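Local coordinates for uncharacterized protein Atu2452 (Agrobacterium tumefaciens, PDB 2R8B) that is of unknown function but probably acts as a serine hydrolase of the alpha/beta-hydrolase fold, related to dienelactone hydrolases, at residues A123-M127 with I154-V158; V143-S149 with D167-H173. All coordinates share one frame; numbering follows the deposited sequence.

How the contacts relate
Followed from the N terminus, the chain lays down strands 53-56, 64-68 and 90-94 before it reaches helix 117-138, which supplies 123-127, then strand 143-148, helix 150-161 and strand 168-172. Contact 1 returns 154-158 to 123-127 and closes a loop of 26 residues that holds the whole of 143-149; contact 2 pairs 143-149 with 167-173 across 17 residues that include helix 150-161. The segments therefore alternate along the chain, and the two loops cross. Contact 1 joins two helices and contact 2 two neighbouring strands of the central sheet. Their meeting point is L155, whose CD2 lies 3.6 Å from L146 N and 3.8 Å from L171 CD2, which seats helix 150-161 on both strands.

Contact 1 of 2, residues A123-M127 with I154-V158; sequences ATGKM and ILANV
A single side-chain hydrogen bond joins T124 to N157: ND2 of N157 is the donor to OG1 of T124 at 2.7 Å, nearly straight at 168° and with the hydroxyl oxygen in the amide plane. The two side chains cross at about a right angle. With chi1 of -65° the threonine turns OG1 beside its own backbone N, where the hydroxyl also bonds to L120 O one turn back, so two bonds, one within its own helix and one from helix 150-161, hold the oxygen and probably fix its rotation.

The remaining contact is apolar. I154 sends CD1 across at about a right angle to the selenomethionine M127, reaching CG at 3.4 Å and lying 3.8 Å from the backbone O of A123. CG1 of I154 stands anti to the backbone N, which carries the ethyl arm over to helix 117-138. CG2 of V158 lies 4.1 Å from CG2 of T124, whose side chain slides past it in the opposite direction, and 4.2 Å from CB of M127.

The axes of the short segments approach to 9.5 Å and cross at -79°, so contact stays local. Helices 117-138 and 150-161, the second following the presumed nucleophile elbow, pack together flanking the sheet of an alpha/beta-hydrolase fold. M127 and I154 also touch L68 of strand 64-68; F106 and Y51 meet M127, while F178 packs on N157.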
ATOM      1  N   ALA A 123      -7.417 -11.221   3.337  1.00 50.69           N
ATOM      2  CA  ALA A 123      -6.591 -10.155   3.908  1.00 51.06           C
ATOM      3  C   ALA A 123      -7.003  -8.800   3.369  1.00 51.75           C
ATOM      4  O   ALA A 123      -6.924  -7.762   4.050  1.00 51.82           O
ATOM      5  CB  ALA A 123      -5.136 -10.399   3.602  1.00 50.66           C
ATOM      6  N   THR A 124      -7.449  -8.823   2.120  1.00 52.43           N
ATOM      7  CA  THR A 124      -7.949  -7.628   1.457  1.00 51.90           C
ATOM      8  C   THR A 124      -9.205  -7.176   2.169  1.00 51.76           C
ATOM      9  O   THR A 124      -9.321  -5.999   2.504  1.00 52.82           O
ATOM     10  CB  THR A 124      -8.149  -7.893  -0.038  1.00 51.85           C
ATOM     11  OG1 THR A 124      -6.863  -8.154  -0.601  1.00 50.23           O
ATOM     12  CG2 THR A 124      -8.773  -6.702  -0.741  1.00 51.71           C
ATOM     13  N   GLY A 125     -10.101  -8.118   2.454  1.00 51.42           N
ATOM     14  CA  GLY A 125     -11.292  -7.855   3.235  1.00 50.82           C
ATOM     15  C   GLY A 125     -11.010  -7.386   4.640  1.00 50.96           C
ATOM     16  O   GLY A 125     -11.749  -6.556   5.148  1.00 51.15           O
ATOM     17  N   LYS A 126      -9.943  -7.893   5.266  1.00 51.09           N
ATOM     18  CA  LYS A 126      -9.547  -7.462   6.624  1.00 51.07           C
ATOM     19  C   LYS A 126      -9.005  -6.032   6.607  1.00 51.76           C
ATOM     20  O   LYS A 126      -9.522  -5.178   7.317  1.00 51.69           O
ATOM     21  CB  LYS A 126      -8.528  -8.431   7.223  1.00 51.29           C
ATOM     22  CG  LYS A 126      -8.230  -8.268   8.703  1.00 50.92           C
ATOM     23  CD  LYS A 126      -7.507  -9.498   9.286  1.00 50.62           C
ATOM     24  CE  LYS A 126      -6.571  -9.099  10.447  1.00 50.22           C
ATOM     25  NZ  LYS A 126      -6.188 -10.223  11.366  1.00 46.93           N
HETATM   26  N   MSE A 127      -7.988  -5.769   5.777  1.00 52.90           N
HETATM   27  CA  MSE A 127      -7.485  -4.409   5.533  1.00 53.44           C
HETATM   28  C   MSE A 127      -8.542  -3.349   5.272  1.00 53.43           C
HETATM   29  O   MSE A 127      -8.562  -2.303   5.946  1.00 54.28           O
HETATM   30  CB  MSE A 127      -6.589  -4.389   4.332  1.00 54.43           C
HETATM   31  CG  MSE A 127      -5.189  -4.369   4.669  1.00 57.08           C
HETATM   32 SE   MSE A 127      -4.595  -2.858   5.717  0.90 64.92          SE
HETATM   33  CE  MSE A 127      -3.252  -3.961   6.632  1.00 60.02           C
ATOM     34  N   ILE A 154      -0.727  -5.929  -1.090  1.00 51.36           N
ATOM     35  CA  ILE A 154      -2.026  -5.979  -0.411  1.00 51.24           C
ATOM     36  C   ILE A 154      -2.754  -4.649  -0.682  1.00 51.23           C
ATOM     37  O   ILE A 154      -3.990  -4.572  -0.854  1.00 50.84           O
ATOM     38  CB  ILE A 154      -1.856  -6.406   1.100  1.00 51.16           C
ATOM     39  CG1 ILE A 154      -3.123  -7.016   1.727  1.00 52.12           C
ATOM     40  CG2 ILE A 154      -1.206  -5.369   1.968  1.00 50.63           C
ATOM     41  CD1 ILE A 154      -4.272  -6.158   1.873  1.00 48.23           C
ATOM     42  N   LEU A 155      -1.963  -3.601  -0.830  1.00 50.95           N
ATOM     43  CA  LEU A 155      -2.541  -2.293  -1.027  1.00 51.30           C
ATOM     44  C   LEU A 155      -3.064  -2.199  -2.454  1.00 51.54           C
ATOM     45  O   LEU A 155      -4.178  -1.718  -2.686  1.00 52.28           O
ATOM     46  CB  LEU A 155      -1.510  -1.219  -0.692  1.00 50.74           C
ATOM     47  CG  LEU A 155      -1.839   0.243  -0.947  1.00 52.08           C
ATOM     48  CD1 LEU A 155      -3.147   0.684  -0.229  1.00 51.08           C
ATOM     49  CD2 LEU A 155      -0.628   1.156  -0.581  1.00 51.77           C
ATOM     50  N   ALA A 156      -2.275  -2.678  -3.417  1.00 51.54           N
ATOM     51  CA  ALA A 156      -2.736  -2.736  -4.779  1.00 50.32           C
ATOM     52  C   ALA A 156      -4.051  -3.503  -4.871  1.00 50.83           C
ATOM     53  O   ALA A 156      -5.003  -2.999  -5.465  1.00 52.69           O
ATOM     54  CB  ALA A 156      -1.749  -3.325  -5.599  1.00 49.38           C
ATOM     55  N   ASN A 157      -4.164  -4.686  -4.265  1.00 50.55           N
ATOM     56  CA  ASN A 157      -5.435  -5.462  -4.348  1.00 49.50           C
ATOM     57  C   ASN A 157      -6.623  -4.677  -3.721  1.00 49.77           C
ATOM     58  O   ASN A 157      -7.778  -4.744  -4.229  1.00 50.80           O
ATOM     59  CB  ASN A 157      -5.297  -6.861  -3.744  1.00 48.93           C
ATOM     60  CG  ASN A 157      -6.402  -7.836  -4.225  1.00 50.89           C
ATOM     61  OD1 ASN A 157      -6.567  -8.073  -5.425  1.00 55.67           O
ATOM     62  ND2 ASN A 157      -7.137  -8.426  -3.285  1.00 49.42           N
ATOM     63  N   VAL A 158      -6.367  -3.902  -2.663  1.00 48.69           N
ATOM     64  CA  VAL A 158      -7.437  -3.055  -2.144  1.00 47.97           C
ATOM     65  C   VAL A 158      -7.883  -2.026  -3.184  1.00 48.34           C
ATOM     66  O   VAL A 158      -9.076  -1.892  -3.444  1.00 48.25           O
ATOM     67  CB  VAL A 158      -7.088  -2.331  -0.867  1.00 47.69           C
ATOM     68  CG1 VAL A 158      -8.298  -1.518  -0.470  1.00 49.07           C
ATOM     69  CG2 VAL A 158      -6.711  -3.306   0.278  1.00 46.90           C
TER

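Contact 2 of 2, residues V143-S149 with D167-H173; sequences VIGLGFS and DAAVLMH
F148 and the selenomethionine M172 are bridge partners in two parallel strands; their side chains cross at about a right angle, and the phenyl CD1 comes within 3.9 Å of M172 CB. The F148 chi1 of 172° sets CG anti to the backbone N and carries the ring onward along the strand, alongside H173, with CE1 4.0 Å from H173 CD2, which sits at the ring's edge; CB of S149 lies over one face. The F148 and H173 rings are steeply inclined to each other, their planes at 73°. On the same side of the sheet L146 and V170 point the same way, CD1 to CG2 3.8 Å apart, and A168 CB meets I144 CG2.

Backbone bonds fix this register. G145 N and G147 N donate to A168 O and V170 O, and the G145 and G147 carbonyls accept from V170 N and M172 N; M172 N lies 2.7 Å from G147 O. S149 N extends the series onto M172 O. At the other end D167 N reaches V143 O at 2.9 Å.

With helix 150-161 the strands form a beta-alpha-beta unit. The turn into that helix has the GxSxG pattern of a nucleophile elbow, with G147 and S149, consistent with S149 being the nucleophile of an alpha/beta hydrolase.

Further out, S149 OG makes a weak hydrogen bond to H230 NE2, and H230 with D199 would complete a presumed Ser-His-Asp triad. H173 ties into this surround, its ND1 hydrogen-bonded to D199 OD2 and its NE2 to E236 OE1, while its ring meets that of H230. V240 of helix 234-244 covers L146 and M172, and K186 forms a salt bridge with D167.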
ATOM      1  N   VAL A 143      -8.049   8.911   2.498  1.00 49.67           N
ATOM      2  CA  VAL A 143      -7.180   7.792   2.873  1.00 49.84           C
ATOM      3  C   VAL A 143      -6.035   7.671   1.909  1.00 49.56           C
ATOM      4  O   VAL A 143      -6.189   7.701   0.677  1.00 50.62           O
ATOM      5  CB  VAL A 143      -7.870   6.419   3.119  1.00 49.10           C
ATOM      6  CG1 VAL A 143      -8.985   6.519   4.133  1.00 49.70           C
ATOM      7  CG2 VAL A 143      -8.448   5.957   1.924  1.00 52.04           C
ATOM      8  N   ILE A 144      -4.864   7.570   2.493  1.00 49.01           N
ATOM      9  CA  ILE A 144      -3.650   7.488   1.732  1.00 48.13           C
ATOM     10  C   ILE A 144      -2.942   6.260   2.221  1.00 48.20           C
ATOM     11  O   ILE A 144      -2.997   5.944   3.404  1.00 48.18           O
ATOM     12  CB  ILE A 144      -2.779   8.706   1.973  1.00 47.59           C
ATOM     13  CG1 ILE A 144      -3.588   9.948   1.632  1.00 47.16           C
ATOM     14  CG2 ILE A 144      -1.515   8.616   1.155  1.00 46.18           C
ATOM     15  CD1 ILE A 144      -2.787  11.180   1.567  1.00 48.54           C
ATOM     16  N   GLY A 145      -2.285   5.562   1.305  1.00 48.05           N
ATOM     17  CA  GLY A 145      -1.552   4.372   1.650  1.00 47.73           C
ATOM     18  C   GLY A 145      -0.245   4.391   0.944  1.00 48.64           C
ATOM     19  O   GLY A 145      -0.060   5.012  -0.129  1.00 49.64           O
ATOM     20  N   LEU A 146       0.678   3.687   1.558  1.00 48.96           N
ATOM     21  CA  LEU A 146       2.000   3.506   1.026  1.00 49.25           C
ATOM     22  C   LEU A 146       2.427   2.110   1.418  1.00 49.35           C
ATOM     23  O   LEU A 146       2.273   1.712   2.566  1.00 49.47           O
ATOM     24  CB  LEU A 146       2.945   4.557   1.605  1.00 48.94           C
ATOM     25  CG  LEU A 146       4.389   4.308   1.175  1.00 49.11           C
ATOM     26  CD1 LEU A 146       5.153   5.603   1.086  1.00 47.66           C
ATOM     27  CD2 LEU A 146       5.054   3.332   2.142  1.00 47.47           C
ATOM     28  N   GLY A 147       2.978   1.368   0.471  1.00 50.36           N
ATOM     29  CA  GLY A 147       3.399  -0.013   0.725  1.00 51.16           C
ATOM     30  C   GLY A 147       4.657  -0.310  -0.035  1.00 52.19           C
ATOM     31  O   GLY A 147       4.931   0.277  -1.103  1.00 53.15           O
ATOM     32  N   PHE A 148       5.452  -1.198   0.533  1.00 52.85           N
ATOM     33  CA  PHE A 148       6.680  -1.662  -0.121  1.00 52.84           C
ATOM     34  C   PHE A 148       6.561  -3.139  -0.372  1.00 53.01           C
ATOM     35  O   PHE A 148       6.338  -3.905   0.596  1.00 52.94           O
ATOM     36  CB  PHE A 148       7.879  -1.447   0.802  1.00 52.19           C
ATOM     37  CG  PHE A 148       9.127  -2.058   0.288  1.00 51.86           C
ATOM     38  CD1 PHE A 148       9.648  -1.658  -0.956  1.00 51.11           C
ATOM     39  CD2 PHE A 148       9.796  -3.032   1.030  1.00 49.99           C
ATOM     40  CE1 PHE A 148      10.815  -2.219  -1.450  1.00 51.12           C
ATOM     41  CE2 PHE A 148      10.966  -3.619   0.530  1.00 49.88           C
ATOM     42  CZ  PHE A 148      11.485  -3.216  -0.716  1.00 49.79           C
ATOM     43  N   SER A 149       6.691  -3.538  -1.649  1.00 53.62           N
ATOM     44  CA  SER A 149       6.767  -4.950  -2.032  1.00 52.72           C
ATOM     45  C   SER A 149       5.486  -5.670  -1.546  1.00 52.36           C
ATOM     46  O   SER A 149       4.389  -5.321  -2.013  1.00 52.54           O
ATOM     47  CB  SER A 149       8.026  -5.561  -1.410  1.00 53.40           C
ATOM     48  OG  SER A 149       8.487  -6.689  -2.128  1.00 55.38           O
ATOM     49  N   ASP A 167      -7.716   7.627  -1.823  1.00 56.84           N
ATOM     50  CA  ASP A 167      -7.506   8.843  -2.545  1.00 56.87           C
ATOM     51  C   ASP A 167      -6.143   8.877  -3.157  1.00 55.82           C
ATOM     52  O   ASP A 167      -5.983   9.359  -4.266  1.00 55.55           O
ATOM     53  CB  ASP A 167      -7.640  10.036  -1.599  1.00 58.00           C
ATOM     54  CG  ASP A 167      -9.079  10.345  -1.284  1.00 60.58           C
ATOM     55  OD1 ASP A 167      -9.603  11.283  -1.953  1.00 62.87           O
ATOM     56  OD2 ASP A 167      -9.682   9.622  -0.422  1.00 62.09           O
ATOM     57  N   ALA A 168      -5.151   8.424  -2.405  1.00 55.04           N
ATOM     58  CA  ALA A 168      -3.794   8.359  -2.932  1.00 54.87           C
ATOM     59  C   ALA A 168      -3.105   7.084  -2.506  1.00 54.64           C
ATOM     60  O   ALA A 168      -3.348   6.577  -1.412  1.00 55.11           O
ATOM     61  CB  ALA A 168      -3.010   9.513  -2.466  1.00 54.61           C
ATOM     62  N   ALA A 169      -2.239   6.555  -3.352  1.00 54.07           N
ATOM     63  CA  ALA A 169      -1.516   5.369  -2.942  1.00 54.23           C
ATOM     64  C   ALA A 169      -0.110   5.365  -3.495  1.00 54.09           C
ATOM     65  O   ALA A 169       0.102   5.729  -4.659  1.00 54.53           O
ATOM     66  CB  ALA A 169      -2.265   4.120  -3.375  1.00 54.34           C
ATOM     67  N   VAL A 170       0.876   4.993  -2.689  1.00 53.34           N
ATOM     68  CA  VAL A 170       2.146   4.791  -3.340  1.00 52.96           C
ATOM     69  C   VAL A 170       2.544   3.344  -3.267  1.00 53.65           C
ATOM     70  O   VAL A 170       2.512   2.724  -2.200  1.00 53.92           O
ATOM     71  CB  VAL A 170       3.236   5.826  -2.967  1.00 53.59           C
ATOM     72  CG1 VAL A 170       2.750   6.814  -1.934  1.00 51.10           C
ATOM     73  CG2 VAL A 170       4.533   5.168  -2.593  1.00 52.49           C
ATOM     74  N   LEU A 171       2.823   2.766  -4.431  1.00 53.35           N
ATOM     75  CA  LEU A 171       3.201   1.367  -4.484  1.00 52.65           C
ATOM     76  C   LEU A 171       4.691   1.220  -4.717  1.00 52.32           C
ATOM     77  O   LEU A 171       5.202   1.573  -5.771  1.00 52.67           O
ATOM     78  CB  LEU A 171       2.411   0.671  -5.569  1.00 52.68           C
ATOM     79  CG  LEU A 171       0.891   0.877  -5.478  1.00 52.34           C
ATOM     80  CD1 LEU A 171       0.224   0.256  -6.677  1.00 45.42           C
ATOM     81  CD2 LEU A 171       0.288   0.311  -4.200  1.00 51.83           C
HETATM   82  N   MSE A 172       5.412   0.727  -3.726  1.00 51.81           N
HETATM   83  CA  MSE A 172       6.843   0.593  -3.906  1.00 51.57           C
HETATM   84  C   MSE A 172       7.216  -0.821  -4.295  1.00 51.00           C
HETATM   85  O   MSE A 172       7.120  -1.743  -3.500  1.00 51.06           O
HETATM   86  CB  MSE A 172       7.546   1.099  -2.652  1.00 51.87           C
HETATM   87  CG  MSE A 172       7.106   2.513  -2.386  1.00 51.22           C
HETATM   88 SE   MSE A 172       8.104   3.343  -0.993  0.60 53.42          SE
HETATM   89  CE  MSE A 172       9.496   4.293  -2.039  1.00 55.02           C
ATOM     90  N   HIS A 173       7.601  -0.995  -5.556  1.00 50.52           N
ATOM     91  CA  HIS A 173       7.974  -2.281  -6.036  1.00 49.81           C
ATOM     92  C   HIS A 173       6.817  -3.252  -5.805  1.00 50.33           C
ATOM     93  O   HIS A 173       6.962  -4.187  -5.047  1.00 51.05           O
ATOM     94  CB  HIS A 173       9.246  -2.759  -5.334  1.00 48.66           C
ATOM     95  CG  HIS A 173      10.434  -1.884  -5.593  1.00 50.43           C
ATOM     96  ND1 HIS A 173      11.438  -2.221  -6.479  1.00 51.79           N
ATOM     97  CD2 HIS A 173      10.777  -0.676  -5.092  1.00 52.55           C
ATOM     98  CE1 HIS A 173      12.341  -1.260  -6.518  1.00 51.98           C
ATOM     99  NE2 HIS A 173      11.962  -0.310  -5.683  1.00 53.98           N
TER